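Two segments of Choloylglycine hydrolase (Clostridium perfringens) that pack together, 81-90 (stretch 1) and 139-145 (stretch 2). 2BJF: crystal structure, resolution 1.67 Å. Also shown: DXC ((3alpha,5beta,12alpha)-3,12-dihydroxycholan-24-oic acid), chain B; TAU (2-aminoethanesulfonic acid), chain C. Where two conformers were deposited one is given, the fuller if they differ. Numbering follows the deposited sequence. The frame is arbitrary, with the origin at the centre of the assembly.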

ATOM      1  N   LEU A  81     -18.813   3.329 -20.014  1.00 12.16           N
ATOM      2  CA  LEU A  81     -17.434   3.333 -19.522  1.00 12.72           C
ATOM      3  C   LEU A  81     -16.697   2.115 -20.067  1.00 13.08           C
ATOM      4  O   LEU A  81     -17.312   1.075 -20.305  1.00 12.90           O
ATOM      5  N   ASN A  82     -15.385   2.248 -20.263  0.50 13.43           N
ATOM      6  CA  ASN A  82     -14.561   1.158 -20.793  0.50 13.84           C
ATOM      7  C   ASN A  82     -14.647  -0.107 -19.940  0.50 14.01           C
ATOM      8  O   ASN A  82     -14.694  -0.037 -18.712  0.50 13.97           O
ATOM      9  N   PHE A  83     -14.679  -1.260 -20.606  1.00 14.24           N
ATOM     10  CA  PHE A  83     -14.835  -2.550 -19.935  1.00 14.79           C
ATOM     11  C   PHE A  83     -14.089  -3.607 -20.755  1.00 15.40           C
ATOM     12  O   PHE A  83     -14.713  -4.508 -21.318  1.00 15.40           O
ATOM     13  N   PRO A  84     -12.743  -3.499 -20.819  1.00 16.04           N
ATOM     14  CA  PRO A  84     -11.932  -4.281 -21.762  1.00 16.64           C
ATOM     15  C   PRO A  84     -11.796  -5.756 -21.407  1.00 17.20           C
ATOM     16  O   PRO A  84     -11.578  -6.583 -22.295  1.00 17.38           O
ATOM     17  N   VAL A  85     -11.909  -6.078 -20.124  1.00 17.73           N
ATOM     18  CA  VAL A  85     -11.779  -7.457 -19.680  1.00 18.41           C
ATOM     19  C   VAL A  85     -13.101  -7.934 -19.091  1.00 18.56           C
ATOM     20  O   VAL A  85     -13.797  -7.171 -18.409  1.00 18.88           O
ATOM     21  N   TYR A  86     -13.433  -9.194 -19.377  1.00 18.65           N
ATOM     22  CA  TYR A  86     -14.638  -9.886 -18.882  1.00 18.79           C
ATOM     23  C   TYR A  86     -15.911  -9.591 -19.687  1.00 18.82           C
ATOM     24  O   TYR A  86     -16.956 -10.201 -19.449  1.00 18.99           O
ATOM     25  N   VAL A  87     -15.810  -8.679 -20.652  1.00 18.78           N
ATOM     26  CA  VAL A  87     -16.927  -8.361 -21.543  1.00 18.72           C
ATOM     27  C   VAL A  87     -17.091  -9.436 -22.624  1.00 18.64           C
ATOM     28  O   VAL A  87     -16.109 -10.040 -23.063  1.00 18.64           O
ATOM     29  N   SER A  88     -18.336  -9.674 -23.032  1.00 18.58           N
ATOM     30  CA  SER A  88     -18.634 -10.595 -24.128  1.00 18.53           C
ATOM     31  C   SER A  88     -19.942 -10.225 -24.821  1.00 18.48           C
ATOM     32  O   SER A  88     -21.016 -10.309 -24.224  1.00 18.59           O
ATOM     33  N   TYR A  89     -19.834  -9.808 -26.079  1.00 18.20           N
ATOM     34  CA  TYR A  89     -21.003  -9.530 -26.906  1.00 18.09           C
ATOM     35  C   TYR A  89     -21.259 -10.703 -27.846  1.00 17.96           C
ATOM     36  O   TYR A  89     -20.324 -11.398 -28.244  1.00 18.02           O
ATOM     37  N   SER A  90     -22.524 -10.915 -28.203  1.00 17.92           N
ATOM     38  CA  SER A  90     -22.867 -11.897 -29.230  1.00 17.83           C
ATOM     39  C   SER A  90     -22.468 -11.365 -30.606  1.00 17.98           C
ATOM     40  O   SER A  90     -22.486 -10.153 -30.839  1.00 17.86           O
ATOM     41  N   ASN A 139     -16.656  -2.607 -32.071  1.00 20.17           N
ATOM     42  CA  ASN A 139     -17.227  -1.719 -31.069  1.00 19.57           C
ATOM     43  C   ASN A 139     -16.321  -1.629 -29.851  1.00 19.18           C
ATOM     44  O   ASN A 139     -15.636  -2.596 -29.505  1.00 19.29           O
ATOM     45  N   THR A 140     -16.320  -0.461 -29.212  1.00 18.55           N
ATOM     46  CA  THR A 140     -15.600  -0.261 -27.958  1.00 18.01           C
ATOM     47  C   THR A 140     -16.167  -1.206 -26.898  1.00 17.41           C
ATOM     48  O   THR A 140     -17.381  -1.415 -26.824  1.00 17.46           O
ATOM     49  N   THR A 141     -15.277  -1.796 -26.104  1.00 16.59           N
ATOM     50  CA  THR A 141     -15.674  -2.651 -24.988  1.00 15.81           C
ATOM     51  C   THR A 141     -16.238  -1.775 -23.874  1.00 15.17           C
ATOM     52  O   THR A 141     -15.542  -0.904 -23.350  1.00 15.29           O
ATOM     53  N   LEU A 142     -17.503  -2.003 -23.526  1.00 14.22           N
ATOM     54  CA  LEU A 142     -18.228  -1.096 -22.639  1.00 13.28           C
ATOM     55  C   LEU A 142     -19.076  -1.784 -21.579  1.00 12.59           C
ATOM     56  O   LEU A 142     -19.572  -2.896 -21.778  1.00 12.41           O
ATOM     57  N   HIS A 143     -19.220  -1.101 -20.447  1.00 11.79           N
ATOM     58  CA  HIS A 143     -20.307  -1.350 -19.507  1.00 11.17           C
ATOM     59  C   HIS A 143     -20.959  -0.012 -19.150  1.00 10.97           C
ATOM     60  O   HIS A 143     -20.375   1.051 -19.389  1.00 10.80           O
ATOM     61  N   TRP A 144     -22.171  -0.060 -18.606  1.00 10.56           N
ATOM     62  CA  TRP A 144     -22.966   1.152 -18.441  1.00 10.56           C
ATOM     63  C   TRP A 144     -23.459   1.362 -17.017  1.00 10.46           C
ATOM     64  O   TRP A 144     -23.800   0.406 -16.323  1.00 10.42           O
ATOM     65  N   MET A 145     -23.488   2.624 -16.598  1.00 10.23           N
ATOM     66  CA  MET A 145     -24.161   3.019 -15.368  1.00 10.32           C
ATOM     67  C   MET A 145     -25.395   3.842 -15.727  1.00 10.21           C
ATOM     68  O   MET A 145     -25.329   4.736 -16.575  1.00 10.35           O
TER

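The two stretches meet through a short antiparallel pairing, extended by one further backbone hydrogen bond and by side-chain contacts. L81 and H143 form the hydrogen-bonded pair: L81 N donates to H143 O (2.8 Å) and H143 N donates to L81 O (2.9 Å), so the amide and carbonyl of each are satisfied by the other. Their side chains lie on the same face of the sheet, with CB of L81 (chi1 m, chi2 p) 3.8 Å from CD2 of H143.

Past this pair, F83 N donates to T141 O at 2.9 Å. F83 (chi1 t) points toward stretch 2 and lays its ring on that of H143 (chi1 p) in an offset stack, the planes inclined by 6° and the centroids of the F83 and H143 rings 4.4 Å apart. Both H143 ring nitrogens are hydrogen-bonded elsewhere in the structure.

N82 (chi1 t) leaves its backbone pointing away, yet its amide returns to the contact. OD1 of N82 accepts from OG1 of T141 (chi1 p) at 3.1 Å; the neighbouring T141 O, 3.0 Å from N82 OD1, is a second acceptor and cannot bond to it. N82 ND2 turns to the taurine, making a weak hydrogen bond of 2.8 Å to TAU O3. Both ends of the amide thus have partners. N82 CB also lies 3.4 Å from DXC O4, and L142 CD1 approaches DXC C16 at 3.7 Å, so both bound groups border this contact.

Y89 (chi1 m) reaches in from the far end of stretch 1. Its hydroxyl accepts from L142 N, with OH and N 2.7 Å apart, giving that strand amide a side-chain partner. The ring approaches W144 (Y89 CE1 to W144 CH2, 4.4 Å), while V87 (chi1 p) adds an apolar contact between its CG1 and T141 CG2 at 3.7 Å.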

ATOM      1  CB  LEU A  81     -17.413   3.321 -17.986  1.00 12.64           C
ATOM      2  CG  LEU A  81     -17.846   4.570 -17.199  1.00 12.80           C
ATOM      3  CD1 LEU A  81     -19.353   4.793 -17.228  1.00 13.40           C
ATOM      4  CD2 LEU A  81     -17.370   4.480 -15.759  1.00 12.84           C
ATOM      5  CB  ASN A  82     -13.102   1.607 -20.945  0.50 13.98           C
ATOM      6  CG  ASN A  82     -12.253   0.608 -21.721  0.50 14.46           C
ATOM      7  OD1 ASN A  82     -12.715  -0.014 -22.682  0.50 14.95           O
ATOM      8  ND2 ASN A  82     -11.001   0.457 -21.309  0.50 15.30           N
ATOM      9  CB  PHE A  83     -16.335  -2.871 -19.820  1.00 14.78           C
ATOM     10  CG  PHE A  83     -16.669  -3.991 -18.868  1.00 14.78           C
ATOM     11  CD1 PHE A  83     -16.197  -3.989 -17.558  1.00 15.13           C
ATOM     12  CD2 PHE A  83     -17.508  -5.026 -19.274  1.00 14.79           C
ATOM     13  CE1 PHE A  83     -16.524  -5.022 -16.680  1.00 15.02           C
ATOM     14  CE2 PHE A  83     -17.843  -6.063 -18.403  1.00 15.36           C
ATOM     15  CZ  PHE A  83     -17.349  -6.058 -17.103  1.00 15.11           C
ATOM     16  CB  PRO A  84     -10.563  -3.599 -21.695  1.00 16.63           C
ATOM     17  CG  PRO A  84     -10.498  -3.025 -20.333  1.00 16.43           C
ATOM     18  CD  PRO A  84     -11.904  -2.625 -19.976  1.00 16.02           C
ATOM     19  CB  VAL A  85     -10.625  -7.642 -18.660  1.00 18.38           C
ATOM     20  CG1 VAL A  85     -10.229  -9.112 -18.563  1.00 18.80           C
ATOM     21  CG2 VAL A  85      -9.406  -6.805 -19.051  1.00 18.84           C
ATOM     22  CB  TYR A  86     -14.849  -9.670 -17.370  1.00 18.90           C
ATOM     23  CG  TYR A  86     -13.615  -9.977 -16.539  1.00 18.92           C
ATOM     24  CD1 TYR A  86     -13.184 -11.290 -16.350  1.00 19.05           C
ATOM     25  CD2 TYR A  86     -12.874  -8.950 -15.952  1.00 19.09           C
ATOM     26  CE1 TYR A  86     -12.047 -11.573 -15.598  1.00 19.24           C
ATOM     27  CE2 TYR A  86     -11.740  -9.221 -15.201  1.00 19.21           C
ATOM     28  CZ  TYR A  86     -11.332 -10.532 -15.026  1.00 19.02           C
ATOM     29  OH  TYR A  86     -10.209 -10.798 -14.280  1.00 19.08           O
ATOM     30  CB  VAL A  87     -16.760  -6.954 -22.189  1.00 18.80           C
ATOM     31  CG1 VAL A  87     -15.662  -6.957 -23.258  1.00 18.92           C
ATOM     32  CG2 VAL A  87     -18.081  -6.449 -22.759  1.00 18.76           C
ATOM     33  CB  SER A  88     -18.683 -12.042 -23.629  1.00 18.59           C
ATOM     34  OG  SER A  88     -19.055 -12.935 -24.664  1.00 18.91           O
ATOM     35  CB  TYR A  89     -20.794  -8.268 -27.747  1.00 18.08           C
ATOM     36  CG  TYR A  89     -20.343  -7.029 -26.999  1.00 18.08           C
ATOM     37  CD1 TYR A  89     -21.107  -6.491 -25.963  1.00 17.97           C
ATOM     38  CD2 TYR A  89     -19.167  -6.373 -27.361  1.00 18.01           C
ATOM     39  CE1 TYR A  89     -20.695  -5.342 -25.289  1.00 18.09           C
ATOM     40  CE2 TYR A  89     -18.750  -5.223 -26.699  1.00 18.15           C
ATOM     41  CZ  TYR A  89     -19.516  -4.715 -25.666  1.00 18.11           C
ATOM     42  OH  TYR A  89     -19.101  -3.577 -25.014  1.00 18.64           O
ATOM     43  CB  SER A  90     -24.361 -12.242 -29.191  1.00 17.78           C
ATOM     44  OG  SER A  90     -25.161 -11.149 -29.608  1.00 17.37           O
ATOM     45  CB  ASN A 139     -18.609  -2.212 -30.643  1.00 19.58           C
ATOM     46  CG  ASN A 139     -19.681  -1.904 -31.665  1.00 19.45           C
ATOM     47  OD1 ASN A 139     -19.984  -0.740 -31.936  1.00 19.38           O
ATOM     48  ND2 ASN A 139     -20.275  -2.947 -32.230  1.00 19.22           N
ATOM     49  CB  THR A 140     -15.705   1.208 -27.480  1.00 18.07           C
ATOM     50  OG1 THR A 140     -15.346   2.088 -28.553  1.00 18.58           O
ATOM     51  CG2 THR A 140     -14.784   1.473 -26.291  1.00 18.22           C
ATOM     52  CB  THR A 141     -14.486  -3.475 -24.465  1.00 15.87           C
ATOM     53  OG1 THR A 141     -13.389  -2.598 -24.175  1.00 16.01           O
ATOM     54  CG2 THR A 141     -14.046  -4.501 -25.500  1.00 16.17           C
ATOM     55  CB  LEU A 142     -19.146  -0.177 -23.455  1.00 13.34           C
ATOM     56  CG  LEU A 142     -18.557   0.808 -24.465  1.00 13.45           C
ATOM     57  CD1 LEU A 142     -19.636   1.235 -25.442  1.00 13.67           C
ATOM     58  CD2 LEU A 142     -17.928   2.015 -23.779  1.00 13.83           C
ATOM     59  CB  HIS A 143     -19.847  -2.159 -18.280  1.00 11.08           C
ATOM     60  CG  HIS A 143     -18.866  -1.457 -17.390  1.00 10.92           C
ATOM     61  ND1 HIS A 143     -18.605  -1.885 -16.105  1.00 10.20           N
ATOM     62  CD2 HIS A 143     -18.082  -0.371 -17.589  1.00 10.61           C
ATOM     63  CE1 HIS A 143     -17.702  -1.093 -15.554  1.00 11.13           C
ATOM     64  NE2 HIS A 143     -17.371  -0.165 -16.432  1.00 10.47           N
ATOM     65  CB  TRP A 144     -24.164   1.144 -19.399  1.00 10.62           C
ATOM     66  CG  TRP A 144     -23.786   1.129 -20.852  1.00 10.83           C
ATOM     67  CD1 TRP A 144     -23.684   2.207 -21.684  1.00 10.64           C
ATOM     68  CD2 TRP A 144     -23.462  -0.021 -21.645  1.00 10.82           C
ATOM     69  NE1 TRP A 144     -23.316   1.801 -22.946  1.00 10.72           N
ATOM     70  CE2 TRP A 144     -23.173   0.439 -22.950  1.00 10.97           C
ATOM     71  CE3 TRP A 144     -23.394  -1.395 -21.381  1.00 10.97           C
ATOM     72  CZ2 TRP A 144     -22.818  -0.428 -23.989  1.00 10.96           C
ATOM     73  CZ3 TRP A 144     -23.033  -2.255 -22.412  1.00 10.91           C
ATOM     74  CH2 TRP A 144     -22.753  -1.768 -23.702  1.00 11.01           C
ATOM     75  CB  MET A 145     -23.224   3.816 -14.458  1.00 10.28           C
ATOM     76  CG  MET A 145     -23.820   4.151 -13.098  1.00 10.41           C
ATOM     77  SD  MET A 145     -22.604   4.846 -11.965  1.00 10.88           S
ATOM     78  CE  MET A 145     -23.659   5.385 -10.623  1.00 10.71           C
TER
HETATM   79  C1  DXC B 330     -14.667   2.898 -33.354  1.00 29.17           C
HETATM   80  C2  DXC B 330     -16.034   2.473 -32.818  1.00 29.02           C
HETATM   81  C3  DXC B 330     -17.149   3.493 -33.111  1.00 28.91           C
HETATM   82  C4  DXC B 330     -16.803   4.934 -32.694  1.00 28.88           C
HETATM   83  C5  DXC B 330     -15.420   5.304 -33.235  1.00 29.00           C
HETATM   84  C6  DXC B 330     -14.319   4.304 -32.878  1.00 29.19           C
HETATM   85  C7  DXC B 330     -18.466   2.994 -32.497  1.00 28.88           C
HETATM   86  C8  DXC B 330     -18.550   3.171 -30.980  1.00 28.80           C
HETATM   87  C9  DXC B 330     -18.129   4.557 -30.487  1.00 28.65           C
HETATM   88  C10 DXC B 330     -16.823   5.048 -31.147  1.00 28.68           C
HETATM   89  C11 DXC B 330     -17.882   4.548 -28.975  1.00 28.53           C
HETATM   90  C12 DXC B 330     -17.506   5.907 -28.378  1.00 28.48           C
HETATM   91  C13 DXC B 330     -16.240   6.441 -29.065  1.00 28.49           C
HETATM   92  C14 DXC B 330     -16.382   6.420 -30.596  1.00 28.61           C
HETATM   93  C15 DXC B 330     -18.938   3.950 -28.044  1.00 28.59           C
HETATM   94  C16 DXC B 330     -18.546   4.514 -26.674  1.00 28.57           C
HETATM   95  C17 DXC B 330     -17.370   5.479 -26.907  1.00 28.46           C
HETATM   96  C18 DXC B 330     -17.802   5.910 -33.315  1.00 28.92           C
HETATM   97  C19 DXC B 330     -17.247   6.539 -25.790  1.00 28.50           C
HETATM   98  O1  DXC B 330     -15.075   5.700 -28.671  1.00 28.44           O
HETATM   99  O2  DXC B 330     -13.669   1.980 -32.890  1.00 29.63           O
HETATM  100  C20 DXC B 330     -18.637   6.938 -28.547  1.00 28.53           C
HETATM  101  C21 DXC B 330     -16.909   5.896 -24.438  1.00 28.53           C
HETATM  102  C22 DXC B 330     -15.581   5.132 -24.454  1.00 28.83           C
HETATM  103  C23 DXC B 330     -14.978   4.989 -23.074  1.00 28.94           C
HETATM  104  O3  DXC B 330     -15.480   5.606 -22.111  1.00 28.99           O
HETATM  105  O4  DXC B 330     -13.980   4.247 -22.954  1.00 29.34           O
HETATM  106  C24 DXC B 330     -16.252   7.666 -26.079  1.00 28.49           C
HETATM  107  C1  TAU C 331      -7.337  -0.419 -20.370  1.00 55.54           C
HETATM  108  C2  TAU C 331      -7.822   0.745 -20.417  1.00 55.54           C
HETATM  109  N1  TAU C 331      -6.768  -1.501 -20.587  1.00 55.53           N
HETATM  110  S   TAU C 331      -8.774   1.271 -19.285  1.00 55.58           S
HETATM  111  O1  TAU C 331      -9.674   0.184 -18.831  1.00 55.61           O
HETATM  112  O2  TAU C 331      -7.974   1.764 -18.143  1.00 55.40           O
HETATM  113  O3  TAU C 331      -9.591   2.380 -19.830  1.00 55.63           O